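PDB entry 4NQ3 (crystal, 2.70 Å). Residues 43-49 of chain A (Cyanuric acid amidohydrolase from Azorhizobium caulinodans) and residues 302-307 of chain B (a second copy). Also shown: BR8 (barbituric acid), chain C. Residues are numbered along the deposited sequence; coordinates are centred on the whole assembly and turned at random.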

ATOM      1  N   GLY A  43     -13.442   1.045  -1.591  1.00 20.77           N
ATOM      2  CA  GLY A  43     -12.262   1.499  -2.321  1.00 26.80           C
ATOM      3  C   GLY A  43     -11.221   2.154  -1.423  1.00 26.75           C
ATOM      4  O   GLY A  43     -11.354   2.126  -0.193  1.00 30.83           O
ATOM      5  N   ASN A  44     -10.165   2.721  -2.008  1.00 23.80           N
ATOM      6  CA  ASN A  44      -9.153   3.373  -1.177  1.00 23.56           C
ATOM      7  C   ASN A  44      -9.470   4.825  -0.902  1.00 30.57           C
ATOM      8  O   ASN A  44      -8.754   5.488  -0.140  1.00 44.12           O
ATOM      9  CB  ASN A  44      -7.748   3.237  -1.786  1.00 24.44           C
ATOM     10  CG  ASN A  44      -7.610   3.881  -3.147  1.00 31.60           C
ATOM     11  OD1 ASN A  44      -8.430   4.696  -3.564  1.00 32.20           O
ATOM     12  ND2 ASN A  44      -6.541   3.524  -3.847  1.00 31.19           N
ATOM     13  N   GLY A  45     -10.551   5.310  -1.511  1.00 27.51           N
ATOM     14  CA  GLY A  45     -10.998   6.674  -1.325  1.00 21.00           C
ATOM     15  C   GLY A  45     -10.110   7.722  -1.978  1.00 23.54           C
ATOM     16  O   GLY A  45     -10.252   8.903  -1.699  1.00 30.43           O
ATOM     17  N   CYS A  46      -9.197   7.323  -2.851  1.00 21.24           N
ATOM     18  CA  CYS A  46      -8.318   8.315  -3.451  1.00 21.44           C
ATOM     19  C   CYS A  46      -8.518   8.394  -4.960  1.00 33.57           C
ATOM     20  O   CYS A  46      -9.669   8.426  -5.432  1.00 29.32           O
ATOM     21  CB  CYS A  46      -6.865   8.024  -3.086  1.00 36.28           C
ATOM     22  SG  CYS A  46      -6.622   8.059  -1.252  1.00 33.99           S
ATOM     23  N   VAL A  47      -7.447   8.452  -5.742  1.00 27.34           N
ATOM     24  CA  VAL A  47      -7.679   8.717  -7.153  1.00 19.87           C
ATOM     25  C   VAL A  47      -8.224   7.491  -7.863  1.00 23.73           C
ATOM     26  O   VAL A  47      -9.290   7.553  -8.477  1.00 27.09           O
ATOM     27  CB  VAL A  47      -6.428   9.189  -7.879  1.00 32.40           C
ATOM     28  CG1 VAL A  47      -6.746   9.313  -9.360  1.00 19.67           C
ATOM     29  CG2 VAL A  47      -5.962  10.525  -7.326  1.00 21.12           C
ATOM     30  N   ASN A  48      -7.479   6.389  -7.798  1.00 20.03           N
ATOM     31  CA  ASN A  48      -7.846   5.127  -8.450  1.00 19.76           C
ATOM     32  C   ASN A  48      -8.730   4.263  -7.574  1.00 23.59           C
ATOM     33  O   ASN A  48      -8.369   3.153  -7.198  1.00 29.41           O
ATOM     34  CB  ASN A  48      -6.591   4.361  -8.820  1.00 20.86           C
ATOM     35  CG  ASN A  48      -5.721   4.039  -7.601  1.00 31.14           C
ATOM     36  OD1 ASN A  48      -5.816   4.687  -6.547  1.00 31.19           O
ATOM     37  ND2 ASN A  48      -4.828   3.083  -7.764  1.00 32.23           N
ATOM     38  N   ASP A  49      -9.889   4.797  -7.237  1.00 18.80           N
ATOM     39  CA  ASP A  49     -10.886   4.094  -6.482  1.00 18.62           C
ATOM     40  C   ASP A  49     -12.067   3.895  -7.397  1.00 19.12           C
ATOM     41  O   ASP A  49     -12.778   4.842  -7.697  1.00 22.90           O
ATOM     42  CB  ASP A  49     -11.271   4.883  -5.232  1.00 18.75           C
ATOM     43  CG  ASP A  49     -12.378   4.203  -4.406  1.00 40.82           C
ATOM     44  OD1 ASP A  49     -13.130   3.320  -4.929  1.00 35.74           O
ATOM     45  OD2 ASP A  49     -12.490   4.569  -3.209  1.00 33.05           O
TER
ATOM     46  N   LEU B 302       0.975   7.359 -12.469  1.00 32.52           N
ATOM     47  CA  LEU B 302       0.749   8.692 -11.923  1.00 29.59           C
ATOM     48  C   LEU B 302      -0.613   8.848 -11.271  1.00 30.09           C
ATOM     49  O   LEU B 302      -0.924   9.897 -10.719  1.00 36.33           O
ATOM     50  CB  LEU B 302       0.913   9.738 -13.020  1.00 29.95           C
ATOM     51  CG  LEU B 302       2.345   9.788 -13.537  1.00 30.45           C
ATOM     52  CD1 LEU B 302       2.482  10.848 -14.570  1.00 40.50           C
ATOM     53  CD2 LEU B 302       3.277  10.061 -12.396  1.00 30.82           C
ATOM     54  N   ASP B 303      -1.442   7.817 -11.364  1.00 31.29           N
ATOM     55  CA  ASP B 303      -2.828   7.901 -10.907  1.00 34.37           C
ATOM     56  C   ASP B 303      -3.079   6.914  -9.769  1.00 41.13           C
ATOM     57  O   ASP B 303      -4.217   6.720  -9.350  1.00 35.19           O
ATOM     58  CB  ASP B 303      -3.799   7.639 -12.075  1.00 40.99           C
ATOM     59  CG  ASP B 303      -3.751   8.734 -13.163  1.00 54.72           C
ATOM     60  OD1 ASP B 303      -3.656   9.927 -12.805  1.00 61.55           O
ATOM     61  OD2 ASP B 303      -3.808   8.414 -14.377  1.00 58.02           O
ATOM     62  N   ASP B 304      -2.008   6.286  -9.275  1.00 48.20           N
ATOM     63  CA  ASP B 304      -2.122   5.171  -8.327  1.00 39.88           C
ATOM     64  C   ASP B 304      -1.816   5.617  -6.904  1.00 38.39           C
ATOM     65  O   ASP B 304      -0.659   5.901  -6.570  1.00 43.11           O
ATOM     66  CB  ASP B 304      -1.176   4.036  -8.723  1.00 37.10           C
ATOM     67  CG  ASP B 304      -1.468   2.727  -7.984  1.00 36.25           C
ATOM     68  OD1 ASP B 304      -2.119   2.760  -6.909  1.00 34.42           O
ATOM     69  OD2 ASP B 304      -1.031   1.653  -8.478  1.00 34.99           O
ATOM     70  N   SER B 305      -2.858   5.635  -6.072  1.00 35.77           N
ATOM     71  CA  SER B 305      -2.774   6.078  -4.681  1.00 34.93           C
ATOM     72  C   SER B 305      -2.295   5.012  -3.673  1.00 38.75           C
ATOM     73  O   SER B 305      -2.062   5.321  -2.507  1.00 48.72           O
ATOM     74  CB  SER B 305      -4.155   6.584  -4.239  1.00 36.76           C
ATOM     75  OG  SER B 305      -4.650   7.631  -5.070  1.00 41.59           O
ATOM     76  N   ASP B 306      -2.145   3.766  -4.106  1.00 40.31           N
ATOM     77  CA  ASP B 306      -1.692   2.692  -3.214  1.00 45.31           C
ATOM     78  C   ASP B 306      -0.194   2.557  -3.296  1.00 41.06           C
ATOM     79  O   ASP B 306       0.495   2.493  -2.291  1.00 51.92           O
ATOM     80  CB  ASP B 306      -2.340   1.341  -3.565  1.00 60.95           C
ATOM     81  CG  ASP B 306      -3.854   1.317  -3.332  1.00 69.44           C
ATOM     82  OD1 ASP B 306      -4.312   1.756  -2.247  1.00 73.29           O
ATOM     83  OD2 ASP B 306      -4.582   0.838  -4.236  1.00 68.31           O
ATOM     84  N   ILE B 307       0.300   2.479  -4.521  1.00 39.48           N
ATOM     85  CA  ILE B 307       1.724   2.341  -4.782  1.00 39.28           C
ATOM     86  C   ILE B 307       2.287   3.592  -5.444  1.00 39.39           C
ATOM     87  O   ILE B 307       1.903   3.927  -6.572  1.00 35.58           O
ATOM     88  CB  ILE B 307       1.988   1.134  -5.680  1.00 38.03           C
ATOM     89  CG1 ILE B 307       1.573  -0.144  -4.957  1.00 39.91           C
ATOM     90  CG2 ILE B 307       3.442   1.060  -6.072  1.00 36.17           C
ATOM     91  CD1 ILE B 307       1.672  -1.389  -5.828  1.00 44.19           C
TER
HETATM   92  N1  BR8 C 401     -13.106  10.885  -1.827  1.00 21.67           N
HETATM   93  C2  BR8 C 401     -13.465   9.666  -1.364  1.00 23.39           C
HETATM   94  O2  BR8 C 401     -13.752   8.807  -2.175  1.00 22.38           O
HETATM   95  N3  BR8 C 401     -13.489   9.414  -0.022  1.00 31.64           N
HETATM   96  C4  BR8 C 401     -13.140  10.404   0.932  1.00 29.46           C
HETATM   97  O4  BR8 C 401     -13.168  10.137   2.129  1.00 35.02           O
HETATM   98  C5  BR8 C 401     -12.758  11.833   0.542  1.00 22.87           C
HETATM   99  C6  BR8 C 401     -12.770  11.935  -0.977  1.00 18.61           C
HETATM  100  O8  BR8 C 401     -12.466  12.984  -1.498  1.00 24.37           O

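Two hydrogen bonds of good geometry fix this contact, and both converge on B:Ser305. The backbone amide of A:Val47 donates to the serine hydroxyl, N to OG at 3.0 Å with an N-H...O angle of 163°. In the other direction, the backbone N-H of B:Ser305 donates to OD1 of A:Asn48, N to OD1 at 3.1 Å, again at 163°. Each loop therefore offers one backbone amide and receives one from its partner, and in both cases the acceptor is a side-chain oxygen. Neither stretch contains a regular helix or strand, so the pairing is not the backbone-to-backbone ladder of a sheet; short polar side chains bridge the gap between main chains whose CA atoms lie 6.1 Å apart at A:Val47 and B:Ser305 and 5.7 Å apart at A:Asn48 and B:Asp304.

Two weaker bonds flank this pair. ND2 of A:Asn48 reaches OD1 of B:Asp304 at 2.9 Å, a short distance, but the angle of 133° makes the bond weak. ND2 of A:Asn44 points almost straight at OD1 of B:Asp306, with an angle of 166°, yet the 3.3 Å separation leaves that bond weak as well. A:Asn48 thus uses both ends of its amide across the contact, accepting through OD1 and donating through ND2.

Several of these side chains, those of A:Asn44, A:Asn48 and B:Asp304, are also bonded within their own loops. ND2 of A:Asn44 donates to OD1 of A:Asn48 at 3.0 Å and 173°, so that OD1 accepts from its own chain and from B:Ser305 together. The other end of A:Asn44 is also engaged: its OD1 accepts from N of A:Cys46 at 2.8 Å. Behind them, the amide N of A:Gly45 donates to OD2 of A:Asp49 at 2.7 Å, tying the loop together without touching the partner; A:Gly45 has a positive phi of 71°, a conformation that favours glycine. In chain B, OD1 of B:Asp304 accepts from N of B:Asp306 at 3.0 Å. A weak bond runs from N of B:Ile307 to OD1 of B:Asp304 at 3.4 Å. The CA-to-CB bond of B:Asp304 points away overall, but its t rotamer brings the carboxylate back to meet A:Asn48 while it organises its own turn.

Packing fills in around the polar centre. B:Ser305 loses the most area of any residue here, 68 Å², followed by A:Asn48 with 61 Å², so two residues that share a good hydrogen bond are also the most covered. CB of A:Cys46 comes within 3.0 Å of OG of B:Ser305, a tight approach beside the amide that bonds to the hydroxyl. A:Val47 adds the aliphatic part: CG1 lies 3.6 Å from the carbonyl O of B:Asp303 and 4.3 Å from CB of B:Asp303. The same carbonyl O sits 3.4 Å from CB of A:Asn48.

The rule to read from this contact is compact: small side chains accept from backbone amides across the gap, and bonds within each loop engage several of the groups that reach over.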